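PDB 4DKW: terminase, large subunit, which acts as an ATP-driven motor moving viral DNA into empty capsids and as an endonuclease cutting the genome to start and end packaging, here its nuclease domain. Local coordinates for residues H38-I43 against T102-A107; Q44-K49 against Y55-W60. All coordinates share one frame; numbering follows the deposited sequence.

Contact 1 (H38-I43 against T102-A107); sequences HPQAHI and TQYADA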
ATOM      1  N   HIS A  38      -7.271   6.741  13.493  1.00 56.36           N
ATOM      2  CA  HIS A  38      -6.788   5.485  12.935  1.00 49.38           C
ATOM      3  C   HIS A  38      -5.358   5.704  12.467  1.00 40.50           C
ATOM      4  O   HIS A  38      -4.967   6.834  12.167  1.00 40.59           O
ATOM      5  CB  HIS A  38      -7.655   5.045  11.749  1.00 51.15           C
ATOM      6  CG  HIS A  38      -9.081   4.763  12.108  1.00 62.34           C
ATOM      7  ND1 HIS A  38     -10.038   5.751  12.178  1.00 79.02           N
ATOM      8  CD2 HIS A  38      -9.713   3.605  12.411  1.00 66.30           C
ATOM      9  CE1 HIS A  38     -11.199   5.215  12.509  1.00 81.98           C
ATOM     10  NE2 HIS A  38     -11.028   3.914  12.658  1.00 78.09           N
ATOM     11  N   PRO A  39      -4.564   4.630  12.414  1.00 38.20           N
ATOM     12  CA  PRO A  39      -3.202   4.819  11.904  1.00 38.64           C
ATOM     13  C   PRO A  39      -3.206   5.248  10.437  1.00 32.50           C
ATOM     14  O   PRO A  39      -4.052   4.804   9.668  1.00 34.58           O
ATOM     15  CB  PRO A  39      -2.582   3.418  12.027  1.00 27.33           C
ATOM     16  CG  PRO A  39      -3.382   2.753  13.103  1.00 30.71           C
ATOM     17  CD  PRO A  39      -4.783   3.270  12.937  1.00 30.58           C
ATOM     18  N   GLN A  40      -2.281   6.112  10.051  1.00 29.58           N
ATOM     19  CA  GLN A  40      -1.976   6.262   8.637  1.00 30.59           C
ATOM     20  C   GLN A  40      -0.898   5.241   8.255  1.00 31.71           C
ATOM     21  O   GLN A  40      -0.188   4.713   9.121  1.00 32.40           O
ATOM     22  CB  GLN A  40      -1.509   7.685   8.327  1.00 33.83           C
ATOM     23  CG  GLN A  40      -0.167   8.066   8.933  1.00 32.89           C
ATOM     24  CD  GLN A  40       0.289   9.438   8.475  1.00 37.14           C
ATOM     25  OE1 GLN A  40       0.649   9.628   7.311  1.00 34.71           O
ATOM     26  NE2 GLN A  40       0.260  10.406   9.383  1.00 36.12           N
ATOM     27  N   ALA A  41      -0.790   4.946   6.964  1.00 31.18           N
ATOM     28  CA  ALA A  41       0.289   4.092   6.473  1.00 28.17           C
ATOM     29  C   ALA A  41       0.922   4.673   5.216  1.00 27.34           C
ATOM     30  O   ALA A  41       0.226   5.173   4.333  1.00 33.83           O
ATOM     31  CB  ALA A  41      -0.215   2.668   6.211  1.00 22.29           C
ATOM     32  N   HIS A  42       2.246   4.625   5.145  1.00 24.72           N
ATOM     33  CA  HIS A  42       2.943   4.913   3.899  1.00 21.87           C
ATOM     34  C   HIS A  42       3.806   3.705   3.546  1.00 29.39           C
ATOM     35  O   HIS A  42       4.601   3.254   4.373  1.00 30.28           O
ATOM     36  CB  HIS A  42       3.817   6.164   4.035  1.00 26.11           C
ATOM     37  CG  HIS A  42       4.305   6.697   2.723  1.00 24.57           C
ATOM     38  ND1 HIS A  42       3.586   7.608   1.982  1.00 28.16           N
ATOM     39  CD2 HIS A  42       5.417   6.420   2.007  1.00 21.29           C
ATOM     40  CE1 HIS A  42       4.246   7.881   0.869  1.00 26.90           C
ATOM     41  NE2 HIS A  42       5.361   7.181   0.863  1.00 19.94           N
ATOM     42  N   ILE A  43       3.643   3.172   2.335  1.00 28.75           N
ATOM     43  CA  ILE A  43       4.356   1.960   1.931  1.00 25.52           C
ATOM     44  C   ILE A  43       5.150   2.187   0.664  1.00 23.21           C
ATOM     45  O   ILE A  43       4.923   3.152  -0.057  1.00 22.38           O
ATOM     46  CB  ILE A  43       3.401   0.750   1.717  1.00 20.83           C
ATOM     47  CG1 ILE A  43       2.425   1.005   0.555  1.00 19.67           C
ATOM     48  CG2 ILE A  43       2.633   0.443   3.010  1.00 16.87           C
ATOM     49  CD1 ILE A  43       2.894   0.543  -0.869  1.00 14.92           C
ATOM     50  N   THR A 102      -3.192  17.267  -0.827  1.00 50.30           N
ATOM     51  CA  THR A 102      -2.559  18.583  -0.924  1.00 48.53           C
ATOM     52  C   THR A 102      -1.612  18.823   0.244  1.00 49.86           C
ATOM     53  O   THR A 102      -0.495  19.302   0.060  1.00 51.13           O
ATOM     54  CB  THR A 102      -3.612  19.717  -0.969  1.00 51.81           C
ATOM     55  OG1 THR A 102      -4.433  19.567  -2.136  1.00 57.76           O
ATOM     56  CG2 THR A 102      -2.945  21.091  -0.987  1.00 45.70           C
ATOM     57  N   GLN A 103      -2.064  18.486   1.447  1.00 51.63           N
ATOM     58  CA  GLN A 103      -1.248  18.631   2.647  1.00 53.78           C
ATOM     59  C   GLN A 103      -0.002  17.755   2.560  1.00 51.83           C
ATOM     60  O   GLN A 103       1.068  18.130   3.041  1.00 52.91           O
ATOM     61  CB  GLN A 103      -2.053  18.251   3.895  1.00 62.44           C
ATOM     62  CG  GLN A 103      -3.312  19.073   4.122  1.00 70.82           C
ATOM     63  CD  GLN A 103      -4.154  18.539   5.268  1.00 77.41           C
ATOM     64  OE1 GLN A 103      -3.703  17.689   6.043  1.00 82.02           O
ATOM     65  NE2 GLN A 103      -5.389  19.026   5.374  1.00 80.25           N
ATOM     66  N   TYR A 104      -0.149  16.583   1.946  1.00 47.97           N
ATOM     67  CA  TYR A 104       0.964  15.641   1.804  1.00 47.14           C
ATOM     68  C   TYR A 104       1.941  16.072   0.705  1.00 42.53           C
ATOM     69  O   TYR A 104       3.159  15.942   0.860  1.00 39.29           O
ATOM     70  CB  TYR A 104       0.444  14.217   1.576  1.00 38.69           C
ATOM     71  CG  TYR A 104       0.135  13.487   2.863  1.00 35.47           C
ATOM     72  CD1 TYR A 104       1.016  12.547   3.377  1.00 32.16           C
ATOM     73  CD2 TYR A 104      -1.023  13.769   3.586  1.00 43.50           C
ATOM     74  CE1 TYR A 104       0.746  11.887   4.562  1.00 35.01           C
ATOM     75  CE2 TYR A 104      -1.302  13.115   4.776  1.00 41.26           C
ATOM     76  CZ  TYR A 104      -0.413  12.175   5.259  1.00 37.61           C
ATOM     77  OH  TYR A 104      -0.684  11.524   6.442  1.00 39.89           O
ATOM     78  N   ALA A 105       1.398  16.600  -0.390  1.00 41.79           N
ATOM     79  CA  ALA A 105       2.222  17.158  -1.452  1.00 36.14           C
ATOM     80  C   ALA A 105       3.028  18.336  -0.915  1.00 37.09           C
ATOM     81  O   ALA A 105       4.219  18.472  -1.208  1.00 43.49           O
ATOM     82  CB  ALA A 105       1.356  17.585  -2.630  1.00 33.91           C
ATOM     83  N   ASP A 106       2.376  19.179  -0.116  1.00 46.63           N
ATOM     84  CA  ASP A 106       3.022  20.367   0.438  1.00 51.60           C
ATOM     85  C   ASP A 106       4.117  19.960   1.409  1.00 48.40           C
ATOM     86  O   ASP A 106       5.096  20.686   1.589  1.00 47.13           O
ATOM     87  CB  ASP A 106       2.007  21.280   1.140  1.00 56.71           C
ATOM     88  CG  ASP A 106       1.094  22.006   0.163  1.00 65.17           C
ATOM     89  OD1 ASP A 106       1.438  22.089  -1.038  1.00 65.22           O
ATOM     90  OD2 ASP A 106       0.033  22.503   0.603  1.00 68.60           O
ATOM     91  N   ALA A 107       3.938  18.794   2.025  1.00 44.83           N
ATOM     92  CA  ALA A 107       4.905  18.246   2.972  1.00 47.92           C
ATOM     93  C   ALA A 107       6.122  17.646   2.262  1.00 51.32           C
ATOM     94  O   ALA A 107       7.153  17.399   2.885  1.00 54.28           O
ATOM     95  CB  ALA A 107       4.242  17.206   3.870  1.00 42.28           C
TER

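Contact 2 (Q44-K49 against Y55-W60); sequences QLWWDK and YLARVW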
ATOM      1  N   GLN A  44       6.082   1.283   0.395  1.00 27.17           N
ATOM      2  CA  GLN A  44       6.797   1.288  -0.871  1.00 24.95           C
ATOM      3  C   GLN A  44       6.793  -0.119  -1.446  1.00 23.72           C
ATOM      4  O   GLN A  44       7.129  -1.093  -0.770  1.00 21.43           O
ATOM      5  CB  GLN A  44       8.237   1.805  -0.729  1.00 23.16           C
ATOM      6  CG  GLN A  44       8.996   1.847  -2.057  1.00 18.50           C
ATOM      7  CD  GLN A  44      10.312   2.591  -1.954  1.00 23.68           C
ATOM      8  OE1 GLN A  44      11.379   1.982  -1.910  1.00 28.48           O
ATOM      9  NE2 GLN A  44      10.242   3.917  -1.903  1.00 24.44           N
ATOM     10  N   LEU A  45       6.409  -0.205  -2.708  1.00 17.80           N
ATOM     11  CA  LEU A  45       6.290  -1.459  -3.393  1.00 16.23           C
ATOM     12  C   LEU A  45       7.299  -1.465  -4.533  1.00 23.65           C
ATOM     13  O   LEU A  45       7.451  -0.463  -5.236  1.00 20.04           O
ATOM     14  CB  LEU A  45       4.863  -1.548  -3.929  1.00 21.81           C
ATOM     15  CG  LEU A  45       4.243  -2.825  -4.461  1.00 25.69           C
ATOM     16  CD1 LEU A  45       4.224  -3.927  -3.391  1.00 20.83           C
ATOM     17  CD2 LEU A  45       2.838  -2.481  -4.922  1.00 25.41           C
ATOM     18  N   TRP A  46       8.017  -2.572  -4.702  1.00 21.92           N
ATOM     19  CA  TRP A  46       8.905  -2.716  -5.848  1.00 20.71           C
ATOM     20  C   TRP A  46       8.284  -3.718  -6.796  1.00 21.15           C
ATOM     21  O   TRP A  46       7.691  -4.707  -6.354  1.00 25.22           O
ATOM     22  CB  TRP A  46      10.288  -3.206  -5.429  1.00 20.73           C
ATOM     23  CG  TRP A  46      11.003  -2.296  -4.495  1.00 17.80           C
ATOM     24  CD1 TRP A  46      10.644  -1.027  -4.143  1.00 23.72           C
ATOM     25  CD2 TRP A  46      12.211  -2.588  -3.782  1.00 21.24           C
ATOM     26  NE1 TRP A  46      11.557  -0.506  -3.259  1.00 22.88           N
ATOM     27  CE2 TRP A  46      12.529  -1.442  -3.023  1.00 24.18           C
ATOM     28  CE3 TRP A  46      13.059  -3.703  -3.723  1.00 18.31           C
ATOM     29  CZ2 TRP A  46      13.657  -1.390  -2.198  1.00 22.18           C
ATOM     30  CZ3 TRP A  46      14.180  -3.645  -2.907  1.00 22.72           C
ATOM     31  CH2 TRP A  46      14.468  -2.497  -2.155  1.00 22.16           C
ATOM     32  N   TRP A  47       8.408  -3.446  -8.092  1.00 21.36           N
ATOM     33  CA  TRP A  47       7.855  -4.307  -9.133  1.00 16.08           C
ATOM     34  C   TRP A  47       8.947  -4.717 -10.132  1.00 20.27           C
ATOM     35  O   TRP A  47       9.499  -3.886 -10.851  1.00 25.68           O
ATOM     36  CB  TRP A  47       6.713  -3.591  -9.866  1.00 16.37           C
ATOM     37  CG  TRP A  47       5.950  -4.455 -10.819  1.00 19.81           C
ATOM     38  CD1 TRP A  47       5.968  -5.821 -10.891  1.00 18.77           C
ATOM     39  CD2 TRP A  47       5.030  -4.009 -11.829  1.00 19.33           C
ATOM     40  NE1 TRP A  47       5.132  -6.254 -11.894  1.00 19.18           N
ATOM     41  CE2 TRP A  47       4.545  -5.172 -12.480  1.00 18.75           C
ATOM     42  CE3 TRP A  47       4.581  -2.760 -12.240  1.00 16.40           C
ATOM     43  CZ2 TRP A  47       3.611  -5.097 -13.535  1.00 16.24           C
ATOM     44  CZ3 TRP A  47       3.665  -2.692 -13.284  1.00 18.33           C
ATOM     45  CH2 TRP A  47       3.191  -3.854 -13.919  1.00 17.30           C
ATOM     46  N   ASP A  48       9.262  -6.002 -10.142  1.00 20.61           N
ATOM     47  CA  ASP A  48      10.086  -6.603 -11.167  1.00 20.35           C
ATOM     48  C   ASP A  48       9.118  -6.916 -12.298  1.00 21.72           C
ATOM     49  O   ASP A  48       8.370  -7.881 -12.207  1.00 22.30           O
ATOM     50  CB  ASP A  48      10.708  -7.903 -10.607  1.00 17.86           C
ATOM     51  CG  ASP A  48      11.638  -8.596 -11.597  1.00 25.89           C
ATOM     52  OD1 ASP A  48      11.594  -8.267 -12.803  1.00 23.78           O
ATOM     53  OD2 ASP A  48      12.413  -9.476 -11.172  1.00 24.94           O
ATOM     54  N   LYS A  49       9.111  -6.108 -13.355  1.00 21.00           N
ATOM     55  CA  LYS A  49       8.195  -6.350 -14.477  1.00 18.47           C
ATOM     56  C   LYS A  49       8.572  -7.528 -15.350  1.00 23.00           C
ATOM     57  O   LYS A  49       7.714  -8.097 -16.018  1.00 23.31           O
ATOM     58  CB  LYS A  49       8.063  -5.118 -15.363  1.00 16.86           C
ATOM     59  CG  LYS A  49       7.408  -3.928 -14.690  1.00 15.44           C
ATOM     60  CD  LYS A  49       6.977  -2.905 -15.726  1.00 16.16           C
ATOM     61  CE  LYS A  49       6.525  -1.637 -15.057  1.00 19.79           C
ATOM     62  NZ  LYS A  49       6.204  -0.574 -16.030  1.00 22.50           N
ATOM     63  N   TYR A  55       7.383  -6.735  -4.515  1.00 21.21           N
ATOM     64  CA  TYR A  55       8.020  -6.766  -3.198  1.00 20.72           C
ATOM     65  C   TYR A  55       7.541  -5.572  -2.389  1.00 21.78           C
ATOM     66  O   TYR A  55       7.744  -4.423  -2.787  1.00 18.97           O
ATOM     67  CB  TYR A  55       9.549  -6.701  -3.318  1.00 13.47           C
ATOM     68  CG  TYR A  55      10.152  -7.812  -4.153  1.00 17.31           C
ATOM     69  CD1 TYR A  55      10.575  -8.995  -3.549  1.00 17.05           C
ATOM     70  CD2 TYR A  55      10.295  -7.685  -5.537  1.00 14.57           C
ATOM     71  CE1 TYR A  55      11.132 -10.024  -4.295  1.00 18.99           C
ATOM     72  CE2 TYR A  55      10.845  -8.717  -6.293  1.00 16.60           C
ATOM     73  CZ  TYR A  55      11.261  -9.883  -5.656  1.00 20.73           C
ATOM     74  OH  TYR A  55      11.821 -10.917  -6.372  1.00 26.91           O
ATOM     75  N   LEU A  56       6.882  -5.840  -1.269  1.00 18.87           N
ATOM     76  CA  LEU A  56       6.538  -4.782  -0.346  1.00 18.55           C
ATOM     77  C   LEU A  56       7.804  -4.519   0.462  1.00 23.46           C
ATOM     78  O   LEU A  56       8.152  -5.295   1.344  1.00 20.19           O
ATOM     79  CB  LEU A  56       5.374  -5.207   0.545  1.00 18.10           C
ATOM     80  CG  LEU A  56       4.886  -4.121   1.503  1.00 17.91           C
ATOM     81  CD1 LEU A  56       4.431  -2.891   0.725  1.00 17.37           C
ATOM     82  CD2 LEU A  56       3.760  -4.664   2.355  1.00 14.32           C
ATOM     83  N   ALA A  57       8.509  -3.436   0.130  1.00 22.69           N
ATOM     84  CA  ALA A  57       9.862  -3.213   0.638  1.00 21.64           C
ATOM     85  C   ALA A  57       9.958  -2.274   1.851  1.00 25.44           C
ATOM     86  O   ALA A  57      10.881  -2.393   2.650  1.00 31.07           O
ATOM     87  CB  ALA A  57      10.756  -2.708  -0.490  1.00 17.95           C
ATOM     88  N   ARG A  58       9.027  -1.330   1.975  1.00 22.33           N
ATOM     89  CA  ARG A  58       9.042  -0.397   3.097  1.00 20.98           C
ATOM     90  C   ARG A  58       7.627  -0.196   3.619  1.00 23.94           C
ATOM     91  O   ARG A  58       6.691  -0.093   2.838  1.00 24.57           O
ATOM     92  CB  ARG A  58       9.626   0.961   2.688  1.00 24.57           C
ATOM     93  CG  ARG A  58      10.962   0.920   1.967  1.00 21.93           C
ATOM     94  CD  ARG A  58      12.092   0.752   2.942  1.00 32.38           C
ATOM     95  NE  ARG A  58      13.392   0.958   2.308  1.00 39.75           N
ATOM     96  CZ  ARG A  58      14.138  -0.015   1.789  1.00 44.95           C
ATOM     97  NH1 ARG A  58      13.721  -1.279   1.818  1.00 42.48           N
ATOM     98  NH2 ARG A  58      15.309   0.276   1.240  1.00 48.54           N
ATOM     99  N   VAL A  59       7.485  -0.150   4.942  1.00 26.83           N
ATOM    100  CA  VAL A  59       6.198   0.071   5.599  1.00 25.63           C
ATOM    101  C   VAL A  59       6.367   0.974   6.812  1.00 30.41           C
ATOM    102  O   VAL A  59       7.259   0.756   7.634  1.00 30.87           O
ATOM    103  CB  VAL A  59       5.563  -1.250   6.067  1.00 25.78           C
ATOM    104  CG1 VAL A  59       4.472  -0.987   7.078  1.00 30.13           C
ATOM    105  CG2 VAL A  59       5.021  -2.036   4.875  1.00 23.13           C
ATOM    106  N   TRP A  60       5.516   1.992   6.909  1.00 29.32           N
ATOM    107  CA  TRP A  60       5.468   2.857   8.077  1.00 22.67           C
ATOM    108  C   TRP A  60       4.006   3.058   8.455  1.00 29.40           C
ATOM    109  O   TRP A  60       3.176   3.394   7.612  1.00 28.78           O
ATOM    110  CB  TRP A  60       6.157   4.195   7.793  1.00 26.79           C
ATOM    111  CG  TRP A  60       6.095   5.195   8.931  1.00 35.16           C
ATOM    112  CD1 TRP A  60       6.903   5.240  10.036  1.00 30.90           C
ATOM    113  CD2 TRP A  60       5.188   6.306   9.053  1.00 35.97           C
ATOM    114  NE1 TRP A  60       6.547   6.305  10.840  1.00 36.29           N
ATOM    115  CE2 TRP A  60       5.502   6.974  10.256  1.00 35.33           C
ATOM    116  CE3 TRP A  60       4.138   6.796   8.261  1.00 29.29           C
ATOM    117  CZ2 TRP A  60       4.801   8.099  10.690  1.00 38.07           C
ATOM    118  CZ3 TRP A  60       3.444   7.914   8.693  1.00 33.01           C
ATOM    119  CH2 TRP A  60       3.780   8.554   9.898  1.00 34.64           C
TER
HETATM  120  O   HOH W   1      11.781 -11.314  -9.388  1.00 35.44           O

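Contact 1 (H38-I43 against T102-A107)
Gln40 meets Tyr104 because its first torsion (chi1 67°) tucks CG over its own main chain, in the cleft between N and C, lifting the side chain off strand 40-48 toward helix 97-107, while an extended second torsion (chi2 175°) carries the amide out to the phenol. Tyr104 reaches in from the opposite direction, and the two residues touch only through the end groups of their side chains. The phenol donates a very short hydrogen bond, 2.5 Å from Tyr104 OH to Gln40 OE1. The amide oxygen lies in the plane of the phenol ring, at its edge on the CE1 side, with Gln40 OE1 3.6 Å from Tyr104 CE1. The amide itself is turned well out of that plane, by 65°. The amide nitrogen is also near, Gln40 NE2 standing 3.3 Å from Tyr104 OH, but the angle is too poor for a bond. Gln40 OE1 also accepts a bond from Gln32 NE2, so two donors grip one buried oxygen, consistent with the amide being turned this way; Gln32 OE1 in turn holds His42 ND1, and His42 NE2 bonds to Asp30, continuing the polar network along the strand. The magnesium site of the nuclease is close by: the Gln40 side chain comes within about 6 Å of that of Asp33 and about 7 Å of a bound magnesium ion. Strand 40-48 runs here between strands 27-33 and 53-62 of the RNase H-like sheet; on one face helix 67-78 packs beside the bond, touching Gln40 through Ala70 and Tyr104 through Ala67, and on the other Ala41 packs against the metal ligand Asp171 and Val172 of helix 171-181.

Contact 2 (Q44-K49 against Y55-W60)
Gln44 pairs with Arg58 through the backbone, its N donating to Arg58 O at 2.9 Å. The Gln44 carbonyl is shared: it takes a bond from Ala57 N, also 2.9 Å from Gln44 O, and a weak one from Arg58 N. The Gln44 side chain leaves the strand extended (chi1 -179°) and runs alongside that of Arg58, CB against CB, and its OE1 receives the indole N-H of Trp46 in a nearly straight bond, 2.8 Å from Trp46 NE1 to Gln44 OE1. Gln44 NE2 is held by Asp30 and by the Trp77 carbonyl, so both ends of the buried amide are used. At Leu45 the register has moved by one: Ala57 and Arg58 both face Gln44, a classic beta bulge in the antiparallel hairpin formed by strands 40-48 and 53-62 of the RNase H-like domain. Leu45 makes a non-hydrogen-bonded pair with Leu56 and meets it through the methyls, CD1 to CD1 4.2 Å, on the face opposite Gln44. Its CA-H also makes a bent contact with Tyr55 O. Trp46 and Tyr55 form a hydrogen-bonded pair, Trp46 N lying 2.7 Å from Tyr55 O. The bulge brings the Ala57 methyl over the indole in a CH-pi contact, Ala57 CB just 3.3 Å from Trp46 CE2. Gln44 lies at the edge of that ring, and Phe20 and Phe144 meet it edge-to-face. The CZ2 corner of Trp46 sits over one face of the Arg58 guanidinium, whose plane is inclined 61° to the indole; Arg58 NH1 is meanwhile tied to Ala57 O, approaching from above the carbonyl plane. Further on, Asp48 sets its CB at the edge of the Tyr55 ring, and a water 2.6 Å from Asp48 OD2 donates to that carboxylate and also hydrogen-bonds with Tyr55 OH.

How the contacts relate
Contacts 1 and 2 share strand 40-48, which pairs with strand 53-62 in both parts: from its first part Gln40 reaches across to helix 97-107, while its later residues form contact 2 further along the same hairpin. Their centres lie about 17 Å apart. Along the chain, 38-43 is followed by both segments of contact 2, and 102-107 comes last, so the whole of contact 2 falls between the two segments of contact 1. The two also meet directly: His42 N probably bonds to Trp60 O, and the Gln40 amide carbon packs against Trp60 CZ3. The hairpin adjoins strand 27-33, which carries Asp33, in the same sheet; the magnesium site lies beside contact 1 and farther from contact 2.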